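Long-range contacts in pyruvate kinase (PDB 3QTG), which catalyses the last step of glycolysis, the transfer of a phosphoryl group from phosphoenolpyruvate to ADP, which yields pyruvate and ATP: residues L75-P84 with N196-L204; S225-T233 with S247-L257. One frame throughout, in Å; residues are numbered along the deposited sequence.

How the contacts relate
Contacts 1 and 2 are successive pairings in one parallel barrel, with centres about 10 Å apart. They meet because strand 199-202 of contact 1 is the barrel neighbour of strand 226-231 of contact 2. At the N-terminal ends, Ser225 OG lies 2.5 Å from Ile197 O, a probable hydrogen bond. Further along, Ile202 packs on Val227. Toward the C-terminal ends the contacts share a polar cluster: the side chains of Asp80 and Lys230 approach to about 3 Å and form a salt bridge. As in related pyruvate kinases, Asp80 probably binds potassium, Lys230 probably stabilises the transition state, and Glu232 and Asp256 probably bind magnesium, so both pairings would furnish one active site.

Contact 1 (L75-P84 with N196-L204); sequences LAVIVDLKGP and NIDYVAISL
The phenol ring of Tyr199 has the carbonyl oxygen of Val77 at its edge, near the ring plane, while Ala76 CB and Ile78 CG1 approach obliquely; Ala76 CB stands 4.1 Å from Tyr199 CE2. The ring of Tyr249 meets it at about 90°, and the hydroxyl bonds to Ser411 O. The carboxylate of Asp198 is engaged through one oxygen: OD2 takes Val77 N at 2.7 Å on its anti lone pair, in a nearly straight bond (165°). With CG beside its own backbone N (chi1 -52°), Asp198 grips Val77 twice, through OD2 on Val77 N and through its own N on Val77 O, an oxygen that also accepts from Tyr199 N. Were this aspartate an alanine, Val77 N would probably lose its carboxylate acceptor and Arg65 its salt-bridge mate. Beyond, a parallel ladder runs through Val79 N to Tyr199 O, Ala201 N to Val79 O (2.8 Å) and Leu81 N to Ala201 O. On one face Val79 CG2 touches Ile197 CG2 at 3.8 Å, and Leu81 and Val200 meet beneath helices 181-190 and 208-220. On the other, Asp80 passes Ala201 CB to reach Arg46. Ser203 OG donates to Leu81 O (2.7 Å) and also bonds Lys230. These are the third and fourth strands of a TIM barrel, with the active-site residues gathered at the C-terminal ends.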
ATOM      1  N   LEU A  75     -34.974 -19.584 -11.216  1.00 47.37           N
ATOM      2  CA  LEU A  75     -35.053 -18.261 -11.811  1.00 45.63           C
ATOM      3  C   LEU A  75     -35.711 -17.364 -10.803  1.00 44.83           C
ATOM      4  O   LEU A  75     -36.626 -17.783 -10.108  1.00 45.90           O
ATOM      5  CB  LEU A  75     -35.868 -18.282 -13.115  1.00 46.08           C
ATOM      6  CG  LEU A  75     -35.297 -18.992 -14.350  1.00 46.02           C
ATOM      7  CD1 LEU A  75     -36.284 -18.899 -15.513  1.00 45.52           C
ATOM      8  CD2 LEU A  75     -33.922 -18.461 -14.781  1.00 43.60           C
ATOM      9  N   ALA A  76     -35.227 -16.140 -10.700  1.00 43.16           N
ATOM     10  CA  ALA A  76     -35.859 -15.139  -9.849  1.00 42.51           C
ATOM     11  C   ALA A  76     -37.070 -14.552 -10.560  1.00 42.36           C
ATOM     12  O   ALA A  76     -37.002 -14.219 -11.752  1.00 42.87           O
ATOM     13  CB  ALA A  76     -34.873 -14.025  -9.493  1.00 41.06           C
ATOM     14  N   VAL A  77     -38.163 -14.411  -9.814  1.00 41.58           N
ATOM     15  CA  VAL A  77     -39.316 -13.632 -10.260  1.00 40.26           C
ATOM     16  C   VAL A  77     -39.374 -12.329  -9.489  1.00 39.63           C
ATOM     17  O   VAL A  77     -39.443 -12.321  -8.252  1.00 39.53           O
ATOM     18  CB  VAL A  77     -40.652 -14.421 -10.098  1.00 40.94           C
ATOM     19  CG1 VAL A  77     -41.864 -13.520 -10.370  1.00 39.88           C
ATOM     20  CG2 VAL A  77     -40.660 -15.610 -11.016  1.00 39.53           C
ATOM     21  N   ILE A  78     -39.356 -11.231 -10.244  1.00 39.26           N
ATOM     22  CA  ILE A  78     -39.450  -9.880  -9.731  1.00 38.39           C
ATOM     23  C   ILE A  78     -40.808  -9.262 -10.148  1.00 39.20           C
ATOM     24  O   ILE A  78     -41.200  -9.295 -11.321  1.00 38.72           O
ATOM     25  CB  ILE A  78     -38.299  -9.012 -10.309  1.00 37.79           C
ATOM     26  CG1 ILE A  78     -36.934  -9.667 -10.045  1.00 36.88           C
ATOM     27  CG2 ILE A  78     -38.359  -7.575  -9.766  1.00 36.77           C
ATOM     28  CD1 ILE A  78     -35.864  -9.357 -11.096  1.00 33.88           C
ATOM     29  N   VAL A  79     -41.529  -8.695  -9.195  1.00 39.56           N
ATOM     30  CA  VAL A  79     -42.698  -7.910  -9.563  1.00 40.51           C
ATOM     31  C   VAL A  79     -42.375  -6.456  -9.260  1.00 40.81           C
ATOM     32  O   VAL A  79     -41.863  -6.141  -8.197  1.00 39.92           O
ATOM     33  CB  VAL A  79     -44.033  -8.400  -8.888  1.00 40.38           C
ATOM     34  CG1 VAL A  79     -44.349  -9.867  -9.283  1.00 40.15           C
ATOM     35  CG2 VAL A  79     -43.988  -8.237  -7.361  1.00 40.35           C
ATOM     36  N   ASP A  80     -42.674  -5.587 -10.216  1.00 42.51           N
ATOM     37  CA  ASP A  80     -42.381  -4.169 -10.083  1.00 44.16           C
ATOM     38  C   ASP A  80     -43.662  -3.366  -9.819  1.00 45.03           C
ATOM     39  O   ASP A  80     -44.579  -3.340 -10.641  1.00 45.74           O
ATOM     40  CB  ASP A  80     -41.641  -3.676 -11.331  1.00 43.86           C
ATOM     41  CG  ASP A  80     -40.901  -2.377 -11.093  1.00 47.34           C
ATOM     42  OD1 ASP A  80     -41.315  -1.626 -10.176  1.00 50.60           O
ATOM     43  OD2 ASP A  80     -39.893  -2.102 -11.808  1.00 49.34           O
ATOM     44  N   LEU A  81     -43.723  -2.718  -8.663  1.00 46.25           N
ATOM     45  CA  LEU A  81     -44.912  -1.965  -8.291  1.00 47.60           C
ATOM     46  C   LEU A  81     -44.996  -0.612  -9.005  1.00 48.33           C
ATOM     47  O   LEU A  81     -43.973   0.046  -9.279  1.00 47.47           O
ATOM     48  CB  LEU A  81     -44.997  -1.772  -6.773  1.00 47.79           C
ATOM     49  CG  LEU A  81     -45.115  -3.012  -5.893  1.00 47.90           C
ATOM     50  CD1 LEU A  81     -44.893  -2.606  -4.459  1.00 48.17           C
ATOM     51  CD2 LEU A  81     -46.479  -3.652  -6.064  1.00 49.40           C
ATOM     52  N   LYS A  82     -46.237  -0.212  -9.286  1.00 48.79           N
ATOM     53  CA  LYS A  82     -46.526   1.026 -10.003  1.00 49.50           C
ATOM     54  C   LYS A  82     -46.058   2.254  -9.219  1.00 48.20           C
ATOM     55  O   LYS A  82     -45.449   3.156  -9.783  1.00 48.16           O
ATOM     56  CB  LYS A  82     -48.036   1.103 -10.332  1.00 50.65           C
ATOM     57  CG  LYS A  82     -48.442   2.213 -11.316  1.00 53.70           C
ATOM     58  CD  LYS A  82     -47.442   2.332 -12.497  1.00 56.68           C
ATOM     59  CE  LYS A  82     -47.893   3.338 -13.584  1.00 56.24           C
ATOM     60  NZ  LYS A  82     -47.059   3.229 -14.844  1.00 57.04           N
ATOM     61  N   GLY A  83     -46.333   2.287  -7.921  1.00 47.40           N
ATOM     62  CA  GLY A  83     -45.996   3.459  -7.120  1.00 46.79           C
ATOM     63  C   GLY A  83     -47.004   4.592  -7.316  1.00 46.71           C
ATOM     64  O   GLY A  83     -47.854   4.534  -8.204  1.00 46.42           O
ATOM     65  N   PRO A  84     -46.916   5.638  -6.490  1.00 46.37           N
ATOM     66  CA  PRO A  84     -47.923   6.687  -6.675  1.00 46.49           C
ATOM     67  C   PRO A  84     -47.642   7.522  -7.931  1.00 46.30           C
ATOM     68  O   PRO A  84     -46.547   7.490  -8.491  1.00 45.93           O
ATOM     69  CB  PRO A  84     -47.817   7.525  -5.395  1.00 46.56           C
ATOM     70  CG  PRO A  84     -46.407   7.285  -4.876  1.00 47.04           C
ATOM     71  CD  PRO A  84     -45.951   5.932  -5.412  1.00 45.83           C
ATOM     72  N   ASN A 196     -44.407 -17.719  -4.890  1.00 52.37           N
ATOM     73  CA  ASN A 196     -43.655 -17.762  -6.129  1.00 50.71           C
ATOM     74  C   ASN A 196     -43.004 -16.434  -6.509  1.00 48.72           C
ATOM     75  O   ASN A 196     -42.449 -16.307  -7.594  1.00 48.17           O
ATOM     76  CB  ASN A 196     -44.553 -18.263  -7.256  1.00 51.52           C
ATOM     77  CG  ASN A 196     -44.411 -19.743  -7.481  1.00 52.47           C
ATOM     78  OD1 ASN A 196     -43.311 -20.237  -7.726  1.00 51.28           O
ATOM     79  ND2 ASN A 196     -45.528 -20.466  -7.405  1.00 52.83           N
ATOM     80  N   ILE A 197     -43.060 -15.459  -5.606  1.00 47.29           N
ATOM     81  CA  ILE A 197     -42.509 -14.131  -5.874  1.00 45.79           C
ATOM     82  C   ILE A 197     -41.260 -13.826  -5.019  1.00 44.95           C
ATOM     83  O   ILE A 197     -41.322 -13.771  -3.782  1.00 45.14           O
ATOM     84  CB  ILE A 197     -43.557 -13.025  -5.699  1.00 46.08           C
ATOM     85  CG1 ILE A 197     -44.760 -13.278  -6.620  1.00 46.74           C
ATOM     86  CG2 ILE A 197     -42.951 -11.680  -6.012  1.00 45.51           C
ATOM     87  CD1 ILE A 197     -45.831 -12.273  -6.460  1.00 47.73           C
ATOM     88  N   ASP A 198     -40.144 -13.603  -5.704  1.00 42.90           N
ATOM     89  CA  ASP A 198     -38.835 -13.561  -5.065  1.00 41.88           C
ATOM     90  C   ASP A 198     -38.407 -12.136  -4.715  1.00 40.47           C
ATOM     91  O   ASP A 198     -37.748 -11.918  -3.709  1.00 41.30           O
ATOM     92  CB  ASP A 198     -37.815 -14.268  -5.967  1.00 41.65           C
ATOM     93  CG  ASP A 198     -38.282 -15.693  -6.373  1.00 42.64           C
ATOM     94  OD1 ASP A 198     -38.599 -16.502  -5.463  1.00 43.43           O
ATOM     95  OD2 ASP A 198     -38.339 -16.001  -7.591  1.00 41.59           O
ATOM     96  N   TYR A 199     -38.809 -11.171  -5.531  1.00 39.02           N
ATOM     97  CA  TYR A 199     -38.459  -9.764  -5.313  1.00 38.09           C
ATOM     98  C   TYR A 199     -39.650  -8.884  -5.598  1.00 37.93           C
ATOM     99  O   TYR A 199     -40.394  -9.135  -6.541  1.00 37.96           O
ATOM    100  CB  TYR A 199     -37.332  -9.339  -6.257  1.00 37.09           C
ATOM    101  CG  TYR A 199     -35.986  -9.951  -5.942  1.00 38.38           C
ATOM    102  CD1 TYR A 199     -35.023  -9.231  -5.221  1.00 36.38           C
ATOM    103  CD2 TYR A 199     -35.668 -11.249  -6.366  1.00 37.13           C
ATOM    104  CE1 TYR A 199     -33.783  -9.797  -4.928  1.00 36.12           C
ATOM    105  CE2 TYR A 199     -34.446 -11.814  -6.078  1.00 35.81           C
ATOM    106  CZ  TYR A 199     -33.509 -11.085  -5.356  1.00 36.40           C
ATOM    107  OH  TYR A 199     -32.283 -11.642  -5.086  1.00 37.60           O
ATOM    108  N   VAL A 200     -39.806  -7.848  -4.784  1.00 37.77           N
ATOM    109  CA  VAL A 200     -40.802  -6.803  -4.990  1.00 38.30           C
ATOM    110  C   VAL A 200     -40.051  -5.491  -5.154  1.00 38.52           C
ATOM    111  O   VAL A 200     -39.328  -5.070  -4.248  1.00 38.36           O
ATOM    112  CB  VAL A 200     -41.759  -6.674  -3.761  1.00 38.94           C
ATOM    113  CG1 VAL A 200     -42.540  -5.353  -3.787  1.00 37.97           C
ATOM    114  CG2 VAL A 200     -42.690  -7.857  -3.678  1.00 38.26           C
ATOM    115  N   ALA A 201     -40.220  -4.849  -6.300  1.00 38.70           N
ATOM    116  CA  ALA A 201     -39.505  -3.617  -6.567  1.00 40.01           C
ATOM    117  C   ALA A 201     -40.386  -2.380  -6.278  1.00 40.76           C
ATOM    118  O   ALA A 201     -41.497  -2.272  -6.787  1.00 40.98           O
ATOM    119  CB  ALA A 201     -38.950  -3.621  -7.991  1.00 39.39           C
ATOM    120  N   ILE A 202     -39.888  -1.493  -5.417  1.00 42.18           N
ATOM    121  CA  ILE A 202     -40.609  -0.302  -4.943  1.00 43.71           C
ATOM    122  C   ILE A 202     -40.271   0.886  -5.831  1.00 43.89           C
ATOM    123  O   ILE A 202     -39.088   1.174  -6.059  1.00 42.77           O
ATOM    124  CB  ILE A 202     -40.162   0.114  -3.527  1.00 43.84           C
ATOM    125  CG1 ILE A 202     -40.391  -0.994  -2.526  1.00 46.18           C
ATOM    126  CG2 ILE A 202     -40.917   1.370  -3.050  1.00 46.99           C
ATOM    127  CD1 ILE A 202     -39.863  -0.621  -1.162  1.00 46.77           C
ATOM    128  N   SER A 203     -41.307   1.588  -6.297  1.00 44.75           N
ATOM    129  CA  SER A 203     -41.130   2.830  -7.055  1.00 45.88           C
ATOM    130  C   SER A 203     -41.229   4.075  -6.183  1.00 46.56           C
ATOM    131  O   SER A 203     -42.055   4.144  -5.292  1.00 47.81           O
ATOM    132  CB  SER A 203     -42.135   2.911  -8.207  1.00 45.66           C
ATOM    133  OG  SER A 203     -41.927   1.832  -9.114  1.00 46.59           O
ATOM    134  N   LEU A 204     -40.364   5.043  -6.435  1.00 47.17           N
ATOM    135  CA  LEU A 204     -40.496   6.405  -5.890  1.00 48.85           C
ATOM    136  C   LEU A 204     -40.373   6.533  -4.375  1.00 50.43           C
ATOM    137  O   LEU A 204     -40.880   7.499  -3.796  1.00 51.40           O
ATOM    138  CB  LEU A 204     -41.789   7.102  -6.396  1.00 47.98           C
ATOM    139  CG  LEU A 204     -41.970   7.268  -7.914  1.00 47.48           C
ATOM    140  CD1 LEU A 204     -43.363   7.854  -8.281  1.00 45.91           C
ATOM    141  CD2 LEU A 204     -40.848   8.114  -8.530  1.00 45.43           C
TER

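Contact 2 (S225-T233 with S247-L257); sequences SQVAVKIET and SDYVVVARGDL
Ile231 CG1 and Val250 CG1 meet at 3.8 Å, their side chains crossing at a slant on the face of the sheet turned to helix 266-279. This is the pairing of the fifth and sixth strands of the TIM barrel, joined by a beta-alpha-beta crossover through the short helices 234-238 and 240-245. On the opposite face, Ala228 CB rests against Tyr249 CB at 3.8 Å and comes near Val251 CG2. Tyr249 swings its ring away from Ala228, with CG anti to the backbone N (chi1 -152°), and its hydroxyl bonds to Ser318.

The backbones are laced by Val229 N to Tyr249 O and by Ile231 N to Val251 O, the latter 2.8 Å and nearly straight. Val251 N instead reaches Val229 O from above the carbonyl plane, and the last rung, Ala253 N to Ile231 O, is weak.

At the N-terminal end, Asp248 OD2 accepts from Val227 N at 2.7 Å, on its anti side but 26° out of the carboxylate plane, while OD1 pairs with Arg215. Gln226, bent at its second torsion, brings NE2 over Asp248 CB and donates to a water that in turn donates to Asp248 O.

The C-terminal end carries residues that probably serve catalysis, as in related pyruvate kinases. Lys230 starts alongside Val251, then bends repeatedly to carry NZ to Asp80. Leu257 CD1 packs 3.4 Å from Glu232 C. Glu232 CG lies against Ala253 CB at 3.7 Å, and OE2 probably accepts a hydrogen bond from Leu204 N. The side chain runs beside Asp256, consistent with a shared magnesium site: Glu232 OE1 and Asp256 OD2 stand 3.4 Å apart, their carboxylate planes turned 69° from each other.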
ATOM      1  N   SER A 225     -40.485 -11.982   0.421  1.00 48.22           N
ATOM      2  CA  SER A 225     -39.763 -11.464  -0.728  1.00 46.51           C
ATOM      3  C   SER A 225     -38.681 -10.465  -0.330  1.00 45.54           C
ATOM      4  O   SER A 225     -38.795  -9.801   0.704  1.00 45.49           O
ATOM      5  CB  SER A 225     -40.751 -10.838  -1.700  1.00 46.41           C
ATOM      6  OG  SER A 225     -41.580 -11.855  -2.254  1.00 46.85           O
ATOM      7  N   GLN A 226     -37.624 -10.381  -1.142  1.00 44.29           N
ATOM      8  CA  GLN A 226     -36.594  -9.351  -0.970  1.00 42.65           C
ATOM      9  C   GLN A 226     -37.183  -8.056  -1.493  1.00 42.21           C
ATOM     10  O   GLN A 226     -37.917  -8.072  -2.478  1.00 41.94           O
ATOM     11  CB  GLN A 226     -35.356  -9.694  -1.796  1.00 42.20           C
ATOM     12  CG  GLN A 226     -34.657 -10.977  -1.377  1.00 42.00           C
ATOM     13  CD  GLN A 226     -33.961 -10.818  -0.046  1.00 43.15           C
ATOM     14  OE1 GLN A 226     -34.339 -11.437   0.938  1.00 46.31           O
ATOM     15  NE2 GLN A 226     -32.957  -9.968  -0.004  1.00 42.04           N
ATOM     16  N   VAL A 227     -36.870  -6.941  -0.843  1.00 41.26           N
ATOM     17  CA  VAL A 227     -37.351  -5.640  -1.292  1.00 41.34           C
ATOM     18  C   VAL A 227     -36.274  -4.902  -2.100  1.00 40.31           C
ATOM     19  O   VAL A 227     -35.203  -4.567  -1.588  1.00 39.48           O
ATOM     20  CB  VAL A 227     -37.862  -4.785  -0.120  1.00 42.14           C
ATOM     21  CG1 VAL A 227     -38.331  -3.458  -0.613  1.00 42.51           C
ATOM     22  CG2 VAL A 227     -39.009  -5.507   0.569  1.00 42.40           C
ATOM     23  N   ALA A 228     -36.578  -4.675  -3.373  1.00 39.47           N
ATOM     24  CA  ALA A 228     -35.672  -3.975  -4.276  1.00 38.85           C
ATOM     25  C   ALA A 228     -36.116  -2.523  -4.370  1.00 38.64           C
ATOM     26  O   ALA A 228     -37.302  -2.235  -4.602  1.00 39.69           O
ATOM     27  CB  ALA A 228     -35.662  -4.653  -5.641  1.00 38.09           C
ATOM     28  N   VAL A 229     -35.187  -1.604  -4.132  1.00 38.12           N
ATOM     29  CA  VAL A 229     -35.501  -0.182  -4.090  1.00 37.37           C
ATOM     30  C   VAL A 229     -34.944   0.528  -5.313  1.00 37.77           C
ATOM     31  O   VAL A 229     -33.737   0.591  -5.513  1.00 36.56           O
ATOM     32  CB  VAL A 229     -34.986   0.479  -2.808  1.00 38.00           C
ATOM     33  CG1 VAL A 229     -35.235   2.022  -2.820  1.00 36.80           C
ATOM     34  CG2 VAL A 229     -35.606  -0.195  -1.558  1.00 37.91           C
ATOM     35  N   LYS A 230     -35.850   1.055  -6.135  1.00 38.32           N
ATOM     36  CA  LYS A 230     -35.471   1.811  -7.324  1.00 38.54           C
ATOM     37  C   LYS A 230     -35.073   3.219  -6.958  1.00 38.56           C
ATOM     38  O   LYS A 230     -35.736   3.867  -6.156  1.00 38.67           O
ATOM     39  CB  LYS A 230     -36.607   1.832  -8.342  1.00 38.74           C
ATOM     40  CG  LYS A 230     -37.108   0.441  -8.662  1.00 41.04           C
ATOM     41  CD  LYS A 230     -37.399   0.260 -10.140  1.00 46.86           C
ATOM     42  CE  LYS A 230     -38.623   1.043 -10.569  1.00 50.29           C
ATOM     43  NZ  LYS A 230     -39.841   0.456  -9.971  1.00 53.70           N
ATOM     44  N   ILE A 231     -33.961   3.676  -7.524  1.00 38.69           N
ATOM     45  CA  ILE A 231     -33.522   5.054  -7.350  1.00 38.67           C
ATOM     46  C   ILE A 231     -33.928   5.782  -8.642  1.00 38.92           C
ATOM     47  O   ILE A 231     -33.347   5.556  -9.711  1.00 38.03           O
ATOM     48  CB  ILE A 231     -32.006   5.127  -7.050  1.00 38.55           C
ATOM     49  CG1 ILE A 231     -31.635   4.147  -5.910  1.00 38.91           C
ATOM     50  CG2 ILE A 231     -31.582   6.550  -6.720  1.00 36.96           C
ATOM     51  CD1 ILE A 231     -32.177   4.504  -4.514  1.00 38.96           C
ATOM     52  N   GLU A 232     -34.953   6.625  -8.514  1.00 38.76           N
ATOM     53  CA  GLU A 232     -35.699   7.164  -9.654  1.00 39.52           C
ATOM     54  C   GLU A 232     -35.695   8.684  -9.687  1.00 38.91           C
ATOM     55  O   GLU A 232     -36.035   9.283 -10.702  1.00 39.22           O
ATOM     56  CB  GLU A 232     -37.169   6.693  -9.610  1.00 39.68           C
ATOM     57  CG  GLU A 232     -37.421   5.291 -10.083  1.00 42.66           C
ATOM     58  CD  GLU A 232     -38.717   4.713  -9.537  1.00 48.08           C
ATOM     59  OE1 GLU A 232     -39.540   4.218 -10.330  1.00 52.27           O
ATOM     60  OE2 GLU A 232     -38.930   4.758  -8.312  1.00 48.75           O
ATOM     61  N   THR A 233     -35.315   9.322  -8.588  1.00 39.00           N
ATOM     62  CA  THR A 233     -35.478  10.768  -8.490  1.00 38.49           C
ATOM     63  C   THR A 233     -34.321  11.445  -7.808  1.00 38.96           C
ATOM     64  O   THR A 233     -33.510  10.815  -7.128  1.00 38.25           O
ATOM     65  CB  THR A 233     -36.721  11.150  -7.675  1.00 38.76           C
ATOM     66  OG1 THR A 233     -36.515  10.802  -6.301  1.00 38.29           O
ATOM     67  CG2 THR A 233     -38.002  10.492  -8.221  1.00 39.28           C
ATOM     68  N   SER A 247     -32.315  -1.094   2.022  1.00 45.26           N
ATOM     69  CA  SER A 247     -32.763  -1.925   0.888  1.00 44.58           C
ATOM     70  C   SER A 247     -32.295  -3.386   0.998  1.00 43.52           C
ATOM     71  O   SER A 247     -31.375  -3.682   1.751  1.00 43.94           O
ATOM     72  CB  SER A 247     -32.194  -1.361  -0.416  1.00 44.41           C
ATOM     73  OG  SER A 247     -32.518   0.008  -0.570  1.00 47.50           O
ATOM     74  N   ASP A 248     -32.920  -4.295   0.251  1.00 41.44           N
ATOM     75  CA  ASP A 248     -32.351  -5.627   0.078  1.00 39.68           C
ATOM     76  C   ASP A 248     -31.586  -5.672  -1.246  1.00 38.42           C
ATOM     77  O   ASP A 248     -30.716  -6.499  -1.424  1.00 37.55           O
ATOM     78  CB  ASP A 248     -33.428  -6.722   0.112  1.00 39.94           C
ATOM     79  CG  ASP A 248     -34.223  -6.719   1.419  1.00 41.14           C
ATOM     80  OD1 ASP A 248     -33.687  -6.265   2.452  1.00 41.17           O
ATOM     81  OD2 ASP A 248     -35.388  -7.153   1.413  1.00 43.33           O
ATOM     82  N   TYR A 249     -31.936  -4.766  -2.158  1.00 37.06           N
ATOM     83  CA  TYR A 249     -31.424  -4.748  -3.524  1.00 35.49           C
ATOM     84  C   TYR A 249     -31.665  -3.327  -4.030  1.00 35.06           C
ATOM     85  O   TYR A 249     -32.713  -2.745  -3.748  1.00 35.17           O
ATOM     86  CB  TYR A 249     -32.207  -5.743  -4.373  1.00 35.13           C
ATOM     87  CG  TYR A 249     -31.452  -6.338  -5.543  1.00 35.13           C
ATOM     88  CD1 TYR A 249     -31.103  -7.698  -5.544  1.00 35.43           C
ATOM     89  CD2 TYR A 249     -31.090  -5.564  -6.656  1.00 33.59           C
ATOM     90  CE1 TYR A 249     -30.397  -8.270  -6.605  1.00 34.55           C
ATOM     91  CE2 TYR A 249     -30.382  -6.145  -7.739  1.00 32.67           C
ATOM     92  CZ  TYR A 249     -30.047  -7.490  -7.693  1.00 34.07           C
ATOM     93  OH  TYR A 249     -29.374  -8.082  -8.733  1.00 36.10           O
ATOM     94  N   VAL A 250     -30.695  -2.767  -4.749  1.00 34.03           N
ATOM     95  CA  VAL A 250     -30.795  -1.411  -5.266  1.00 33.33           C
ATOM     96  C   VAL A 250     -30.886  -1.494  -6.779  1.00 33.42           C
ATOM     97  O   VAL A 250     -30.272  -2.374  -7.384  1.00 33.88           O
ATOM     98  CB  VAL A 250     -29.590  -0.501  -4.828  1.00 33.85           C
ATOM     99  CG1 VAL A 250     -29.741   0.932  -5.391  1.00 31.38           C
ATOM    100  CG2 VAL A 250     -29.453  -0.462  -3.287  1.00 32.85           C
ATOM    101  N   VAL A 251     -31.688  -0.605  -7.373  1.00 33.42           N
ATOM    102  CA  VAL A 251     -31.917  -0.543  -8.826  1.00 33.23           C
ATOM    103  C   VAL A 251     -31.739   0.892  -9.344  1.00 33.50           C
ATOM    104  O   VAL A 251     -32.402   1.813  -8.857  1.00 34.30           O
ATOM    105  CB  VAL A 251     -33.331  -1.063  -9.185  1.00 33.47           C
ATOM    106  CG1 VAL A 251     -33.495  -1.245 -10.699  1.00 34.05           C
ATOM    107  CG2 VAL A 251     -33.614  -2.382  -8.479  1.00 32.78           C
ATOM    108  N   VAL A 252     -30.815   1.085 -10.288  1.00 32.55           N
ATOM    109  CA  VAL A 252     -30.702   2.341 -11.030  1.00 32.49           C
ATOM    110  C   VAL A 252     -31.744   2.312 -12.172  1.00 33.09           C
ATOM    111  O   VAL A 252     -31.610   1.564 -13.149  1.00 32.56           O
ATOM    112  CB  VAL A 252     -29.260   2.574 -11.610  1.00 32.22           C
ATOM    113  CG1 VAL A 252     -29.163   3.909 -12.388  1.00 31.38           C
ATOM    114  CG2 VAL A 252     -28.215   2.523 -10.521  1.00 29.78           C
ATOM    115  N   ALA A 253     -32.809   3.092 -12.001  1.00 33.85           N
ATOM    116  CA  ALA A 253     -33.898   3.146 -12.988  1.00 34.61           C
ATOM    117  C   ALA A 253     -33.597   4.327 -13.894  1.00 34.52           C
ATOM    118  O   ALA A 253     -33.960   5.469 -13.596  1.00 33.58           O
ATOM    119  CB  ALA A 253     -35.291   3.273 -12.293  1.00 34.04           C
ATOM    120  N   ARG A 254     -32.872   4.030 -14.977  1.00 35.85           N
ATOM    121  CA  ARG A 254     -32.311   5.032 -15.895  1.00 37.20           C
ATOM    122  C   ARG A 254     -33.355   5.895 -16.579  1.00 38.26           C
ATOM    123  O   ARG A 254     -33.205   7.117 -16.641  1.00 38.14           O
ATOM    124  CB  ARG A 254     -31.502   4.354 -16.990  1.00 37.33           C
ATOM    125  CG  ARG A 254     -30.158   3.791 -16.572  1.00 38.57           C
ATOM    126  CD  ARG A 254     -29.575   3.149 -17.797  1.00 38.37           C
ATOM    127  NE  ARG A 254     -28.143   3.210 -17.767  1.00 42.59           N
ATOM    128  CZ  ARG A 254     -27.376   2.934 -18.809  1.00 42.52           C
ATOM    129  NH1 ARG A 254     -27.928   2.587 -19.964  1.00 42.07           N
ATOM    130  NH2 ARG A 254     -26.067   3.001 -18.680  1.00 41.53           N
ATOM    131  N   GLY A 255     -34.389   5.256 -17.132  1.00 39.01           N
ATOM    132  CA  GLY A 255     -35.466   5.988 -17.796  1.00 40.62           C
ATOM    133  C   GLY A 255     -36.045   7.055 -16.880  1.00 41.90           C
ATOM    134  O   GLY A 255     -36.103   8.225 -17.237  1.00 43.09           O
ATOM    135  N   ASP A 256     -36.417   6.665 -15.673  1.00 41.90           N
ATOM    136  CA  ASP A 256     -37.001   7.596 -14.717  1.00 42.90           C
ATOM    137  C   ASP A 256     -36.067   8.692 -14.224  1.00 42.28           C
ATOM    138  O   ASP A 256     -36.476   9.853 -14.073  1.00 42.26           O
ATOM    139  CB  ASP A 256     -37.590   6.805 -13.558  1.00 43.79           C
ATOM    140  CG  ASP A 256     -38.800   5.963 -13.997  1.00 48.77           C
ATOM    141  OD1 ASP A 256     -39.677   6.530 -14.704  1.00 54.24           O
ATOM    142  OD2 ASP A 256     -38.877   4.745 -13.661  1.00 54.89           O
ATOM    143  N   LEU A 257     -34.812   8.329 -13.979  1.00 41.48           N
ATOM    144  CA  LEU A 257     -33.819   9.267 -13.470  1.00 41.62           C
ATOM    145  C   LEU A 257     -33.438  10.288 -14.540  1.00 41.83           C
ATOM    146  O   LEU A 257     -33.092  11.431 -14.231  1.00 41.85           O
ATOM    147  CB  LEU A 257     -32.588   8.480 -13.003  1.00 41.65           C
ATOM    148  CG  LEU A 257     -31.752   8.792 -11.766  1.00 41.69           C
ATOM    149  CD1 LEU A 257     -32.505   9.357 -10.566  1.00 38.74           C
ATOM    150  CD2 LEU A 257     -31.027   7.484 -11.414  1.00 41.92           C
TER
HETATM  151  O   HOH W   1     -31.635  -8.900  -2.118  1.00 38.56           O